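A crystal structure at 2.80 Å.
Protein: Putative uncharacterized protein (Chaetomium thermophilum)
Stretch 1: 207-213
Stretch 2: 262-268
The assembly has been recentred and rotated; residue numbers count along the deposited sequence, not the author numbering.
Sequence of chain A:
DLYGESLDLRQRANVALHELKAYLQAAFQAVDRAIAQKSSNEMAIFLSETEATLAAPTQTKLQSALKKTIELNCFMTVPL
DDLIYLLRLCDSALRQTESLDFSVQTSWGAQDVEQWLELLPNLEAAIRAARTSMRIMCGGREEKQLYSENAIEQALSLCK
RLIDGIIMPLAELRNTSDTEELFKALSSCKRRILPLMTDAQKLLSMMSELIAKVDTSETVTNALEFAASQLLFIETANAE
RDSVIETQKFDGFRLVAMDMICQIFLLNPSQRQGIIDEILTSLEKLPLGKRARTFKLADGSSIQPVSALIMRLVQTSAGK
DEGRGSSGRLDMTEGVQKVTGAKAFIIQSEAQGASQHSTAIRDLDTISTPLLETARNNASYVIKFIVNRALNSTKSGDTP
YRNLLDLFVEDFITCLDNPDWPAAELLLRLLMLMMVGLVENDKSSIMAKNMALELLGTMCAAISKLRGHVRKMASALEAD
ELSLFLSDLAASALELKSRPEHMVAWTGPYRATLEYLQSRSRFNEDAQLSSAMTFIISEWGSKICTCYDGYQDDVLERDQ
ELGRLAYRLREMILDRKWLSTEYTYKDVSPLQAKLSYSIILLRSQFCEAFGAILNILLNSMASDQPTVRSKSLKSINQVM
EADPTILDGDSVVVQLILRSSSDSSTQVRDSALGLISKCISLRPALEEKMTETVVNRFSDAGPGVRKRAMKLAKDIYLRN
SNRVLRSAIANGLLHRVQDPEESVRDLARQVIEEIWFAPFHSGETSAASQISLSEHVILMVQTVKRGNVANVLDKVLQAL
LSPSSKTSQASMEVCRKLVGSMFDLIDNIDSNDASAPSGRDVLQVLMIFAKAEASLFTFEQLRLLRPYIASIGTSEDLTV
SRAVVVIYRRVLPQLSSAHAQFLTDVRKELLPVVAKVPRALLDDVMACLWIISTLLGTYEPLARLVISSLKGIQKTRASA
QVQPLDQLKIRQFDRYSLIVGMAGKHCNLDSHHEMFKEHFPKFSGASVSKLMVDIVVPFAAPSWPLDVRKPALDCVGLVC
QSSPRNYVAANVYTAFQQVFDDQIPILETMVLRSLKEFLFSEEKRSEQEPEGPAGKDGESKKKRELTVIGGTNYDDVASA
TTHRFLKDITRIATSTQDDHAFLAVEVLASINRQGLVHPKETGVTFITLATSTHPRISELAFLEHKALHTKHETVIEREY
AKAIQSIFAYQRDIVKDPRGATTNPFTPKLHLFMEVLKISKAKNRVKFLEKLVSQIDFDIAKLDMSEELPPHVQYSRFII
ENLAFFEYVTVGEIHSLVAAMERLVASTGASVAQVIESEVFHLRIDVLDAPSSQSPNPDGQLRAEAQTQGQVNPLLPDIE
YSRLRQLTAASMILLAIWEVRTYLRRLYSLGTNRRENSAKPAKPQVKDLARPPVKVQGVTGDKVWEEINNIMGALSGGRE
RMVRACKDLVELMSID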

# COMPACT_ATOMS: atom_id res chain seq x y z
N MET A 207 -53.05 5.36 20.43
CA MET A 207 -53.28 5.70 19.03
C MET A 207 -52.61 4.69 18.11
O MET A 207 -53.21 4.25 17.11
N SER A 208 -51.36 4.33 18.42
CA SER A 208 -50.70 3.27 17.66
C SER A 208 -51.57 2.03 17.59
O SER A 208 -51.70 1.41 16.52
N GLU A 209 -52.19 1.65 18.70
CA GLU A 209 -53.12 0.52 18.68
C GLU A 209 -54.35 0.84 17.83
O GLU A 209 -54.80 -0.00 17.05
N LEU A 210 -54.88 2.06 17.95
CA LEU A 210 -56.09 2.43 17.23
C LEU A 210 -55.95 2.19 15.74
O LEU A 210 -56.77 1.49 15.13
N ILE A 211 -54.92 2.78 15.12
CA ILE A 211 -54.84 2.76 13.66
C ILE A 211 -54.76 1.34 13.10
O ILE A 211 -54.93 1.16 11.89
N ALA A 212 -54.52 0.33 13.94
CA ALA A 212 -54.47 -1.05 13.47
C ALA A 212 -55.82 -1.74 13.50
O ALA A 212 -55.98 -2.77 12.83
N LYS A 213 -56.79 -1.22 14.26
CA LYS A 213 -58.06 -1.90 14.46
C LYS A 213 -59.25 -1.16 13.86
O LYS A 213 -60.30 -1.78 13.68
N CYS A 262 -43.47 2.54 12.96
CA CYS A 262 -43.51 1.19 12.40
C CYS A 262 -44.93 0.78 12.05
O CYS A 262 -45.17 0.14 11.02
N GLN A 263 -45.90 1.15 12.90
CA GLN A 263 -47.29 0.80 12.62
C GLN A 263 -47.78 1.49 11.36
O GLN A 263 -48.30 0.83 10.45
N ILE A 264 -47.62 2.81 11.28
CA ILE A 264 -48.02 3.53 10.07
C ILE A 264 -47.33 2.94 8.85
O ILE A 264 -47.95 2.73 7.79
N PHE A 265 -46.03 2.65 8.97
CA PHE A 265 -45.26 2.10 7.86
C PHE A 265 -45.81 0.75 7.42
O PHE A 265 -45.77 0.42 6.23
N LEU A 266 -46.32 -0.05 8.36
CA LEU A 266 -46.76 -1.40 8.04
C LEU A 266 -48.14 -1.41 7.40
O LEU A 266 -48.36 -2.13 6.42
N LEU A 267 -49.08 -0.63 7.92
CA LEU A 267 -50.46 -0.67 7.46
C LEU A 267 -50.70 0.14 6.19
O LEU A 267 -51.85 0.25 5.76
N ASN A 268 -49.66 0.69 5.58
CA ASN A 268 -49.80 1.50 4.36
C ASN A 268 -48.60 1.26 3.46
O ASN A 268 -47.63 2.02 3.45

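The two helical segments run nearly parallel, their N-to-C directions differing by 12° and their axes approaching to 9.7 Å. At that spacing side chains must fill the gap, and the contact is modest: 245 Å² is buried, both sides summed. The backbone register anticipates the pairing, with CA of Ser208 lying 6.6 Å from CA of Gln263, CA of Ala212 7.2 Å from CA of Leu267, and CA of Ile211 7.7 Å from CA of Ile264.

Ile211 loses the most surface, 63 Å². Its CA-to-CB bond points toward the second helix, and chi1 of 58° (p) with chi2 of 175° (t) extends CG1 and CD1 across the gap. CD1 of Ile211 reaches 3.7 Å from CG1 of Ile264, the tightest apolar side-chain contact here, and 4.0 Å from CB of Gln263. The same residue meets Leu267 more loosely: CG1 of Ile211 is 4.5 Å from CD1 of Leu267, while its backbone O is 4.0 Å from that methyl. Ile264 is buried but gives only 19 Å² to this contact, consistent with its sideways CA-to-CB bond; its rotamer is m, t.

Gln263 follows closely with 61 Å², and its CA-to-CB bond also points toward the first stretch. Its chi1 of -93° falls between wells, and chi2 is -82° (m). The end of the side chain lies beside Ser208 and Ala212, and the residue contributes aliphatic surface to Ile211 through CB. The terminal amide is probably turned over in the model, so the modelled 3.1 Å between OE1 of Gln263 and O of Ser208 does not settle the polar pairing; with the group turned back, a hydrogen bond is possible.

Leu267, with 42 Å² covered, closes the contact one helical turn after Gln263. Its CA-to-CB bond points toward the first helix; chi1 is -71° (m), whereas chi2 of 129° lies between wells. CD1 of Leu267 lies 4.2 Å from CB of Ala212 and 4.0 Å from CA of Ala212, so it packs against both the short side chain and the backbone. Ala212 and Leu267 are exposed in the assembly, in contrast to the buried Ile211 and Ile264.

No clear hydrogen bond crosses between the segments. The defined side-chain polar bonds are internal: NZ of Lys213 donates to OE2 of Glu209 at 3.1 Å within a salt bridge, both CA-to-CB bonds pointing away from the second stretch, and ND2 of Asn268 makes a weak hydrogen bond to O of Ile264 at 3.3 Å.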

# COMPACT_ATOMS: atom_id res chain seq x y z
CB MET A 207 -52.78 7.11 18.73
CG MET A 207 -53.44 8.20 19.56
SD MET A 207 -55.21 8.34 19.25
CE MET A 207 -55.22 9.01 17.59
CB SER A 208 -49.35 2.92 18.31
OG SER A 208 -48.41 3.95 18.10
CB GLU A 209 -53.54 0.16 20.10
CG GLU A 209 -54.53 -0.99 20.20
CD GLU A 209 -54.91 -1.31 21.63
OE1 GLU A 209 -54.18 -0.88 22.55
OE2 GLU A 209 -55.95 -1.98 21.83
CB LEU A 210 -56.43 3.90 17.49
CG LEU A 210 -57.64 4.45 16.70
CD1 LEU A 210 -58.94 4.05 17.37
CD2 LEU A 210 -57.55 5.95 16.54
CB ILE A 211 -53.64 3.60 13.17
CG1 ILE A 211 -52.33 3.08 13.77
CG2 ILE A 211 -53.87 5.07 13.52
CD1 ILE A 211 -51.10 3.80 13.24
CB ALA A 212 -53.49 -1.86 14.32
CB LYS A 213 -58.30 -2.12 15.96
CG LYS A 213 -57.19 -2.90 16.63
CD LYS A 213 -57.54 -3.28 18.05
CE LYS A 213 -56.37 -3.99 18.73
NZ LYS A 213 -56.70 -4.41 20.13
CB CYS A 262 -42.89 0.19 13.38
SG CYS A 262 -41.11 0.35 13.53
CB GLN A 263 -48.16 1.17 13.82
CG GLN A 263 -48.34 0.03 14.78
CD GLN A 263 -49.44 -0.91 14.34
OE1 GLN A 263 -50.62 -0.61 14.48
NE2 GLN A 263 -49.05 -2.06 13.79
CB ILE A 264 -47.72 5.03 10.22
CG1 ILE A 264 -48.50 5.61 11.40
CG2 ILE A 264 -48.06 5.78 8.92
CD1 ILE A 264 -48.16 7.06 11.73
CB PHE A 265 -43.80 1.97 8.28
CG PHE A 265 -42.89 1.43 7.21
CD1 PHE A 265 -42.71 0.07 7.07
CD2 PHE A 265 -42.20 2.29 6.37
CE1 PHE A 265 -41.87 -0.43 6.09
CE2 PHE A 265 -41.36 1.80 5.39
CZ PHE A 265 -41.19 0.43 5.26
CB LEU A 266 -46.75 -2.24 9.32
CG LEU A 266 -47.28 -3.67 9.26
CD1 LEU A 266 -46.57 -4.52 10.29
CD2 LEU A 266 -48.79 -3.72 9.51
CB LEU A 267 -51.39 -0.16 8.57
CG LEU A 267 -51.55 -1.09 9.77
CD1 LEU A 267 -51.31 -0.34 11.07
CD2 LEU A 267 -52.92 -1.74 9.78
CB ASN A 268 -49.93 2.99 4.71
CG ASN A 268 -51.19 3.29 5.49
OD1 ASN A 268 -52.25 3.54 4.91
ND2 ASN A 268 -51.08 3.27 6.81